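Local coordinates for protein of unknown function DUF574 (Streptomyces avermitilis, PDB 3GIW) that is of unproven function but binds S-adenosyl-L-homocysteine and is probably an S-adenosylmethionine-dependent methyltransferase with a Rossmann-like fold, at residues V170-D175 / R215-R220; R227-A232 / A268-V273; S24-D29 / D112-V117. One frame throughout, in Å; residues are numbered along the deposited sequence. Where two conformers were deposited one is given.

Interaction 1: V170-D175 / R215-R220; sequences VHFVLD and REYAAR
Phe172 and Tyr217 bring two aromatic rings together where the loop after strand 163-167 of this Rossmann-like methyltransferase fold meets the end of helix 207-219. The geometry is that of an oblique pair: the ring centroids lie 5.6 Å apart and the planes are inclined at 59°, too steep for a parallel stack and too shallow for a T-shape. Phe172 presents an edge, the CE1-CZ side, and Tyr217 CD1 sits near the plane of that ring. The closest approach is 3.8 Å, from Phe172 CE1 to Tyr217 CD1, and the neighbouring pair, Phe172 CZ and Tyr217 CE1, follows at 3.9 Å. Two adjacent carbons of one ring thus lie alongside two of the other.

The backbones stay well apart, with 9.6 Å between the CA atoms of Phe172 and Tyr217, so the rings alone span the gap. In both residues CG stands anti to the carbonyl carbon; although the CB of Phe172 (chi1 -63°) does not itself point at the helix, the ring reaches it from the 3-10 turn 170-172. Ser24 and Met224 also touch Phe172, while Ile27, Met48 and Met222 pack on Tyr217. Tyr28, which binds S-adenosyl-L-homocysteine, has its side chain about 6 Å from that of Tyr217, placing the pair beside the cofactor pocket. At the helix end, Arg220, whose NH2 also pairs with Glu43, folds back on the preceding turn, and its NH1 meets Glu216 OE1 at 2.8 Å in a nearly straight salt bridge on the anti lone pair of OE1.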
loop_
_atom_site.group_PDB
_atom_site.type_symbol
_atom_site.label_atom_id
_atom_site.label_comp_id
_atom_site.label_asym_id
_atom_site.label_seq_id
_atom_site.Cartn_x
_atom_site.Cartn_y
_atom_site.Cartn_z
ATOM N N VAL A 170 5.937 -2.624 2.016
ATOM C CA VAL A 170 6.912 -2.838 3.049
ATOM C C VAL A 170 7.797 -4.084 2.833
ATOM O O VAL A 170 8.960 -4.170 3.325
ATOM C CB VAL A 170 6.228 -2.803 4.455
ATOM C CG1 VAL A 170 5.648 -4.164 4.843
ATOM C CG2 VAL A 170 7.247 -2.301 5.483
ATOM N N HIS A 171 7.279 -5.062 2.107
ATOM C CA HIS A 171 8.063 -6.279 1.829
ATOM C C HIS A 171 9.230 -6.008 0.868
ATOM O O HIS A 171 10.099 -6.861 0.703
ATOM C CB HIS A 171 7.167 -7.401 1.304
ATOM C CG HIS A 171 5.985 -6.904 0.548
ATOM N ND1 HIS A 171 4.758 -6.694 1.132
ATOM C CD2 HIS A 171 5.880 -6.451 -0.720
ATOM C CE1 HIS A 171 3.919 -6.228 0.223
ATOM N NE2 HIS A 171 4.578 -6.066 -0.911
ATOM N N PHE A 172 9.267 -4.822 0.261
ATOM C CA PHE A 172 10.417 -4.398 -0.526
ATOM C C PHE A 172 11.514 -3.662 0.276
ATOM O O PHE A 172 12.568 -3.316 -0.262
ATOM C CB PHE A 172 9.989 -3.569 -1.753
ATOM C CG PHE A 172 9.145 -4.336 -2.724
ATOM C CD1 PHE A 172 9.710 -5.399 -3.454
ATOM C CD2 PHE A 172 7.812 -4.002 -2.903
ATOM C CE1 PHE A 172 8.930 -6.119 -4.355
ATOM C CE2 PHE A 172 7.013 -4.738 -3.802
ATOM C CZ PHE A 172 7.585 -5.771 -4.519
ATOM N N VAL A 173 11.240 -3.445 1.562
ATOM C CA VAL A 173 12.210 -2.971 2.530
ATOM C C VAL A 173 12.710 -4.216 3.308
ATOM O O VAL A 173 11.995 -4.861 4.133
ATOM C CB VAL A 173 11.606 -1.944 3.520
ATOM C CG1 VAL A 173 12.743 -1.303 4.371
ATOM C CG2 VAL A 173 10.744 -0.839 2.796
ATOM N N LEU A 174 13.969 -4.464 3.081
ATOM C CA LEU A 174 14.760 -5.477 3.741
ATOM C C LEU A 174 15.317 -4.951 5.088
ATOM O O LEU A 174 15.444 -3.716 5.327
ATOM C CB LEU A 174 15.888 -5.926 2.797
ATOM C CG LEU A 174 15.572 -6.723 1.496
ATOM C CD1 LEU A 174 16.136 -8.181 1.468
ATOM C CD2 LEU A 174 14.074 -6.729 1.076
ATOM N N ASP A 175 15.614 -5.934 5.940
ATOM C CA ASP A 175 15.820 -5.690 7.361
ATOM C C ASP A 175 16.944 -4.721 7.705
ATOM O O ASP A 175 16.858 -4.028 8.734
ATOM C CB ASP A 175 16.012 -7.019 8.093
ATOM C CG ASP A 175 14.702 -7.734 8.369
ATOM O OD1 ASP A 175 13.619 -7.093 8.341
ATOM O OD2 ASP A 175 14.764 -8.952 8.634
ATOM N N ARG A 215 11.735 -15.311 -5.023
ATOM C CA ARG A 215 13.023 -15.505 -5.654
ATOM C C ARG A 215 13.054 -14.972 -7.098
ATOM O O ARG A 215 14.126 -14.507 -7.538
ATOM C CB ARG A 215 13.489 -16.952 -5.520
ATOM C CG ARG A 215 13.709 -17.312 -4.029
ATOM C CD ARG A 215 14.384 -18.633 -3.785
ATOM N NE ARG A 215 13.569 -19.819 -4.053
ATOM C CZ ARG A 215 12.707 -20.363 -3.183
ATOM N NH1 ARG A 215 12.445 -19.803 -2.013
ATOM N NH2 ARG A 215 12.086 -21.478 -3.528
ATOM N N GLU A 216 11.908 -14.961 -7.797
ATOM C CA GLU A 216 11.841 -14.294 -9.102
ATOM C C GLU A 216 12.010 -12.781 -8.955
ATOM O O GLU A 216 12.677 -12.140 -9.772
ATOM C CB GLU A 216 10.514 -14.610 -9.797
ATOM C CG GLU A 216 10.285 -16.073 -10.183
ATOM C CD GLU A 216 11.232 -16.589 -11.237
ATOM O OE1 GLU A 216 11.631 -15.796 -12.099
ATOM O OE2 GLU A 216 11.583 -17.795 -11.181
ATOM N N TYR A 217 11.393 -12.177 -7.946
ATOM C CA TYR A 217 11.666 -10.749 -7.636
ATOM C C TYR A 217 13.139 -10.451 -7.319
ATOM O O TYR A 217 13.704 -9.527 -7.890
ATOM C CB TYR A 217 10.791 -10.256 -6.476
ATOM C CG TYR A 217 9.367 -9.850 -6.820
ATOM C CD1 TYR A 217 9.074 -8.553 -7.250
ATOM C CD2 TYR A 217 8.323 -10.731 -6.630
ATOM C CE1 TYR A 217 7.761 -8.162 -7.550
ATOM C CE2 TYR A 217 7.017 -10.343 -6.890
ATOM C CZ TYR A 217 6.740 -9.063 -7.382
ATOM O OH TYR A 217 5.422 -8.682 -7.620
ATOM N N ALA A 218 13.749 -11.257 -6.453
ATOM C CA ALA A 218 15.183 -11.092 -6.125
ATOM C C ALA A 218 16.058 -11.233 -7.366
ATOM O O ALA A 218 17.011 -10.469 -7.514
ATOM C CB ALA A 218 15.612 -12.061 -5.031
ATOM N N ALA A 219 15.713 -12.150 -8.284
ATOM C CA ALA A 219 16.503 -12.369 -9.497
ATOM C C ALA A 219 16.463 -11.173 -10.438
ATOM O O ALA A 219 17.367 -10.973 -11.282
ATOM C CB ALA A 219 16.018 -13.616 -10.212
ATOM N N ARG A 220 15.448 -10.344 -10.267
ATOM C CA ARG A 220 15.243 -9.117 -11.045
ATOM C C ARG A 220 15.507 -7.854 -10.208
ATOM O O ARG A 220 14.964 -6.782 -10.488
ATOM C CB ARG A 220 13.817 -9.132 -11.619
ATOM C CG ARG A 220 13.608 -10.199 -12.681
ATOM C CD ARG A 220 12.130 -10.295 -13.066
ATOM N NE ARG A 220 11.903 -11.315 -14.084
ATOM C CZ ARG A 220 11.851 -12.625 -13.859
ATOM N NH1 ARG A 220 12.072 -13.120 -12.647
ATOM N NH2 ARG A 220 11.650 -13.464 -14.865
#

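Interaction 2: R227-A232 / A268-V273; sequences RTHAEA and AMYGAV
Tyr270 OH and the backbone N of His229 converge on one acceptor, Glu204 OE2, a carboxylate oxygen outside both segments that thereby ties strand 269-275 to the start of helix 229-234. The two residues are also in direct contact: Tyr270 OH lies 3.5 Å from His229 CB, and Tyr270 CE2 is 3.7 Å from His229 N.

The imidazole of His229 meets the phenol ring in a T-shaped arrangement, its edge directed at the face of Tyr270. The planes stand at 86° and the centroids are 5.4 Å apart; the leading atom is His229 CD2, 3.9 Å from Tyr270 CE1. With CG turned opposite the backbone N (chi1 -170°), His229 aims CD2 at the Tyr270 ring, and NE2 is hydrogen-bonded to Ile246 O on strand 240-248. That bond should limit flipping of the imidazole.

In this Rossmann-like methyltransferase fold, strand 269-275 runs antiparallel between strands 195-201 and 240-248, and Tyr270 projects from it to meet the first turn of the helix. Arg227 O lies at the edge of the phenol ring, near its plane, and is hydrogen-bonded to Thr202 OG1. Ala232 CB approaches Tyr270 CD2 more loosely, at 4.4 Å.

The helix start is closed by a capping box. Glu231 N donates to Thr228 OG1 over 3.2 Å, and Thr228 N returns a bond to Glu231 OE1 over 2.9 Å with an N-H...O angle of 164°. The second bond reaches OE1 on its anti side, somewhat out of the carboxylate plane.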
loop_
_atom_site.group_PDB
_atom_site.type_symbol
_atom_site.label_atom_id
_atom_site.label_comp_id
_atom_site.label_asym_id
_atom_site.label_seq_id
_atom_site.Cartn_x
_atom_site.Cartn_y
_atom_site.Cartn_z
ATOM N N ARG A 227 7.132 -11.821 5.819
ATOM C CA ARG A 227 7.043 -11.846 7.269
ATOM C C ARG A 227 5.998 -12.811 7.828
ATOM O O ARG A 227 4.961 -13.059 7.179
ATOM C CB ARG A 227 6.749 -10.421 7.758
ATOM C CG ARG A 227 7.916 -9.494 7.632
ATOM C CD ARG A 227 7.600 -8.044 8.031
ATOM N NE ARG A 227 8.836 -7.242 7.992
ATOM C CZ ARG A 227 9.317 -6.634 6.910
ATOM N NH1 ARG A 227 8.694 -6.657 5.757
ATOM N NH2 ARG A 227 10.449 -5.936 7.004
ATOM N N THR A 228 6.276 -13.328 9.018
ATOM C CA THR A 228 5.286 -14.087 9.772
ATOM C C THR A 228 4.273 -13.161 10.455
ATOM O O THR A 228 4.488 -11.948 10.544
ATOM C CB THR A 228 5.971 -14.930 10.836
ATOM O OG1 THR A 228 6.597 -14.030 11.771
ATOM C CG2 THR A 228 6.991 -15.927 10.196
ATOM N N HIS A 229 3.207 -13.737 10.993
ATOM C CA HIS A 229 2.261 -12.950 11.780
ATOM C C HIS A 229 2.960 -12.217 12.957
ATOM O O HIS A 229 2.719 -11.031 13.201
ATOM C CB HIS A 229 1.106 -13.861 12.268
ATOM C CG HIS A 229 -0.025 -13.110 12.887
ATOM N ND1 HIS A 229 -0.000 -12.691 14.197
ATOM C CD2 HIS A 229 -1.201 -12.679 12.373
ATOM C CE1 HIS A 229 -1.118 -12.029 14.462
ATOM N NE2 HIS A 229 -1.863 -12.021 13.378
ATOM N N ALA A 230 3.834 -12.943 13.678
ATOM C CA ALA A 230 4.585 -12.331 14.789
ATOM C C ALA A 230 5.418 -11.132 14.344
ATOM O O ALA A 230 5.473 -10.120 15.040
ATOM C CB ALA A 230 5.487 -13.333 15.498
ATOM N N GLU A 231 6.062 -11.224 13.182
ATOM C CA GLU A 231 6.815 -10.116 12.645
ATOM C C GLU A 231 5.917 -8.963 12.206
ATOM O O GLU A 231 6.277 -7.782 12.395
ATOM C CB GLU A 231 7.679 -10.615 11.490
ATOM C CG GLU A 231 8.844 -11.507 11.974
ATOM C CD GLU A 231 9.590 -12.190 10.857
ATOM O OE1 GLU A 231 8.999 -12.516 9.800
ATOM O OE2 GLU A 231 10.802 -12.383 11.044
ATOM N N ALA A 232 4.735 -9.264 11.654
ATOM C CA ALA A 232 3.797 -8.217 11.295
ATOM C C ALA A 232 3.348 -7.427 12.535
ATOM O O ALA A 232 3.134 -6.207 12.474
ATOM C CB ALA A 232 2.592 -8.830 10.581
ATOM N N ALA A 268 -1.434 -13.850 -0.013
ATOM C CA ALA A 268 -0.129 -13.763 0.658
ATOM C C ALA A 268 0.083 -12.379 1.280
ATOM O O ALA A 268 1.235 -11.916 1.371
ATOM C CB ALA A 268 1.046 -14.132 -0.314
HETATM N N MSE A 269 -1.001 -11.695 1.674
HETATM C CA MSE A 269 -0.934 -10.423 2.393
HETATM C C MSE A 269 -1.705 -10.517 3.672
HETATM O O MSE A 269 -2.865 -10.918 3.655
HETATM C CB MSE A 269 -1.604 -9.247 1.667
HETATM C CG MSE A 269 -0.981 -8.708 0.515
HETATM SE SE MSE A 269 0.757 -7.916 0.746
HETATM C CE MSE A 269 0.693 -7.208 -1.018
ATOM N N TYR A 270 -1.088 -10.095 4.763
ATOM C CA TYR A 270 -1.805 -9.680 5.966
ATOM C C TYR A 270 -2.263 -8.241 5.804
ATOM O O TYR A 270 -1.560 -7.427 5.193
ATOM C CB TYR A 270 -0.911 -9.758 7.199
ATOM C CG TYR A 270 -0.576 -11.149 7.655
ATOM C CD1 TYR A 270 -1.555 -12.028 8.086
ATOM C CD2 TYR A 270 0.746 -11.579 7.707
ATOM C CE1 TYR A 270 -1.240 -13.289 8.537
ATOM C CE2 TYR A 270 1.069 -12.868 8.156
ATOM C CZ TYR A 270 0.068 -13.715 8.556
ATOM O OH TYR A 270 0.316 -15.006 9.022
ATOM N N GLY A 271 -3.406 -7.911 6.370
ATOM C CA GLY A 271 -3.874 -6.532 6.480
ATOM C C GLY A 271 -4.265 -6.184 7.894
ATOM O O GLY A 271 -4.674 -7.039 8.667
ATOM N N ALA A 272 -4.061 -4.903 8.238
ATOM C CA ALA A 272 -4.392 -4.410 9.557
ATOM C C ALA A 272 -4.506 -2.901 9.577
ATOM O O ALA A 272 -3.856 -2.201 8.783
ATOM C CB ALA A 272 -3.306 -4.854 10.588
ATOM N N VAL A 273 -5.345 -2.417 10.499
ATOM C CA VAL A 273 -5.557 -0.987 10.724
ATOM C C VAL A 273 -5.541 -0.791 12.237
ATOM O O VAL A 273 -6.146 -1.591 12.981
ATOM C CB VAL A 273 -6.919 -0.554 10.172
ATOM C CG1 VAL A 273 -7.208 0.947 10.469
ATOM C CG2 VAL A 273 -6.993 -0.836 8.669
#

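Interaction 3: S24-D29 / D112-V117; sequences SARIYD and DNDPIV
Arg26 grips Asp114 side-on with two nitrogens, one for each carboxylate oxygen. The bond from Arg26 NH2 to Asp114 OD1 is 2.8 Å long and essentially straight at 179°, with the oxygen in the guanidinium plane. Arg26 NE donates to Asp114 OD2 over 3.2 Å, meeting the syn lone pair of that oxygen, which is tilted from the guanidinium plane; the two flat groups are in fact turned 34° against each other. The arginine chain is extended from CG to NE, carrying the charge across from helix 24-31, and NH2 is also held by Ile17 O.

Both oxygens have further donors. Ile116 N caps onto Asp114 OD1 at 2.9 Å from above the carboxylate plane. A water donates to Asp114 OD2 at 2.7 Å and accepts from Ala25 N, linking that backbone to the side-chain carboxylate. Asp114 itself is positioned by Asp112 OD1, which takes its backbone N in an Asx turn.

Apolar contacts flank the ion pair. Ile116 lays CD1 over one face of the guanidinium and brings CG2 to 3.7 Å from Arg26 NE, while Ala25 CB faces Asp114 OD2.

Asp112 and Tyr28 both bind S-adenosyl-L-homocysteine. In this protein the Asx turn and the Asp114 N-cap follow Asp112, and an acidic residue ending the second strand, here 107-112, is characteristic of the cofactor site of Rossmann-like methyltransferases.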
loop_
_atom_site.group_PDB
_atom_site.type_symbol
_atom_site.label_atom_id
_atom_site.label_comp_id
_atom_site.label_asym_id
_atom_site.label_seq_id
_atom_site.Cartn_x
_atom_site.Cartn_y
_atom_site.Cartn_z
ATOM N N SER A 24 8.352 -3.025 -9.600
ATOM C CA SER A 24 7.274 -3.653 -8.834
ATOM C C SER A 24 5.878 -3.031 -9.118
ATOM O O SER A 24 4.870 -3.758 -9.254
ATOM C CB SER A 24 7.563 -3.674 -7.324
ATOM O OG SER A 24 7.710 -2.392 -6.789
ATOM N N ALA A 25 5.775 -1.702 -9.191
ATOM C CA ALA A 25 4.467 -1.076 -9.387
ATOM C C ALA A 25 3.873 -1.432 -10.732
ATOM O O ALA A 25 2.654 -1.526 -10.900
ATOM C CB ALA A 25 4.602 0.429 -9.273
ATOM N N ARG A 26 4.742 -1.559 -11.732
ATOM C CA ARG A 26 4.342 -1.867 -13.095
ATOM C C ARG A 26 3.947 -3.343 -13.268
ATOM O O ARG A 26 3.007 -3.658 -14.006
ATOM C CB ARG A 26 5.473 -1.490 -14.080
ATOM C CG ARG A 26 5.923 -0.014 -13.968
ATOM C CD ARG A 26 7.167 0.285 -14.788
ATOM N NE ARG A 26 7.905 1.431 -14.218
ATOM C CZ ARG A 26 8.987 1.960 -14.799
ATOM N NH1 ARG A 26 9.456 1.427 -15.928
ATOM N NH2 ARG A 26 9.593 3.005 -14.250
ATOM N N ILE A 27 4.665 -4.251 -12.592
ATOM C CA ILE A 27 4.223 -5.657 -12.567
ATOM C C ILE A 27 2.826 -5.759 -11.952
ATOM O O ILE A 27 1.946 -6.460 -12.476
ATOM C CB ILE A 27 5.217 -6.535 -11.737
ATOM C CG1 ILE A 27 6.579 -6.629 -12.440
ATOM C CG2 ILE A 27 4.631 -7.935 -11.477
ATOM C CD1 ILE A 27 7.713 -7.163 -11.555
ATOM N N TYR A 28 2.621 -5.065 -10.836
ATOM C CA TYR A 28 1.320 -5.108 -10.152
ATOM C C TYR A 28 0.226 -4.614 -11.123
ATOM O O TYR A 28 -0.843 -5.254 -11.296
ATOM C CB TYR A 28 1.402 -4.248 -8.901
ATOM C CG TYR A 28 0.173 -4.170 -8.041
ATOM C CD1 TYR A 28 -0.762 -3.173 -8.225
ATOM C CD2 TYR A 28 -0.016 -5.039 -6.971
ATOM C CE1 TYR A 28 -1.874 -3.080 -7.398
ATOM C CE2 TYR A 28 -1.100 -4.926 -6.132
ATOM C CZ TYR A 28 -2.022 -3.949 -6.344
ATOM O OH TYR A 28 -3.096 -3.871 -5.465
ATOM N N ASP A 29 0.481 -3.483 -11.788
ATOM C CA ASP A 29 -0.502 -2.965 -12.715
ATOM C C ASP A 29 -0.792 -3.932 -13.870
ATOM O O ASP A 29 -1.953 -4.121 -14.232
ATOM C CB ASP A 29 -0.075 -1.592 -13.258
ATOM C CG ASP A 29 -1.227 -0.792 -13.820
ATOM O OD1 ASP A 29 -2.193 -0.546 -13.085
ATOM O OD2 ASP A 29 -1.144 -0.392 -14.990
ATOM N N ASP A 112 5.563 8.222 -4.038
ATOM C CA ASP A 112 6.214 7.044 -4.624
ATOM C C ASP A 112 7.616 7.422 -5.088
ATOM O O ASP A 112 7.942 8.614 -5.187
ATOM C CB ASP A 112 5.390 6.439 -5.806
ATOM C CG ASP A 112 5.604 4.933 -5.998
ATOM O OD1 ASP A 112 6.595 4.499 -6.608
ATOM O OD2 ASP A 112 4.752 4.139 -5.566
ATOM N N ASN A 113 8.443 6.395 -5.309
ATOM C CA ASN A 113 9.768 6.629 -5.859
ATOM C C ASN A 113 9.965 6.106 -7.294
ATOM O O ASN A 113 11.030 6.316 -7.855
ATOM C CB ASN A 113 10.875 6.135 -4.913
ATOM C CG ASN A 113 10.946 4.659 -4.794
ATOM O OD1 ASN A 113 10.080 3.924 -5.256
ATOM N ND2 ASN A 113 11.998 4.184 -4.119
ATOM N N ASP A 114 8.968 5.451 -7.882
ATOM C CA ASP A 114 9.066 5.009 -9.277
ATOM C C ASP A 114 8.773 6.216 -10.171
ATOM O O ASP A 114 7.679 6.756 -10.095
ATOM C CB ASP A 114 8.088 3.872 -9.534
ATOM C CG ASP A 114 8.190 3.309 -10.937
ATOM O OD1 ASP A 114 8.609 4.092 -11.807
ATOM O OD2 ASP A 114 7.860 2.112 -11.132
ATOM N N PRO A 115 9.746 6.660 -11.000
ATOM C CA PRO A 115 9.503 7.805 -11.885
ATOM C C PRO A 115 8.236 7.725 -12.778
ATOM O O PRO A 115 7.727 8.775 -13.174
ATOM C CB PRO A 115 10.765 7.851 -12.747
ATOM C CG PRO A 115 11.795 7.201 -11.904
ATOM C CD PRO A 115 11.123 6.150 -11.149
ATOM N N ILE A 116 7.732 6.533 -13.114
ATOM C CA ILE A 116 6.510 6.452 -13.940
ATOM C C ILE A 116 5.289 7.061 -13.213
ATOM O O ILE A 116 4.362 7.621 -13.827
ATOM C CB ILE A 116 6.208 4.997 -14.359
ATOM C CG1 ILE A 116 5.288 4.975 -15.589
ATOM C CG2 ILE A 116 5.588 4.160 -13.197
ATOM C CD1 ILE A 116 5.065 3.569 -16.177
ATOM N N VAL A 117 5.268 6.985 -11.874
ATOM C CA VAL A 117 4.109 7.520 -11.137
ATOM C C VAL A 117 3.995 9.044 -11.355
ATOM O O VAL A 117 2.906 9.587 -11.590
ATOM C CB VAL A 117 4.100 7.094 -9.631
ATOM C CG1 VAL A 117 2.835 7.634 -8.922
ATOM C CG2 VAL A 117 4.160 5.565 -9.545
HETATM O O HOH W 1 7.847 0.383 -9.027
#

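Interactions 2 and 3 are mostly buried but lie on opposite sides of the chain's centre, their own centres 22 Å apart without touching. Interaction 3 is built on charge, at the C-terminal end of strand 107-112; interaction 2 is aromatic, beside the antiparallel strands, with its polar groups satisfied by neighbouring residues. Interaction 1, the smallest at 76 Å² of buried surface and only partly buried, is purely apolar across its two segments and touches both others. Phe172 CZ packs on Ser24 CB at 3.5 Å, joining it to helix 24-31, whereas Arg227 extends weak polar links to Val170 O and Val173 O. Interaction 1 therefore lies between the other two, with Tyr217 also on Ile27.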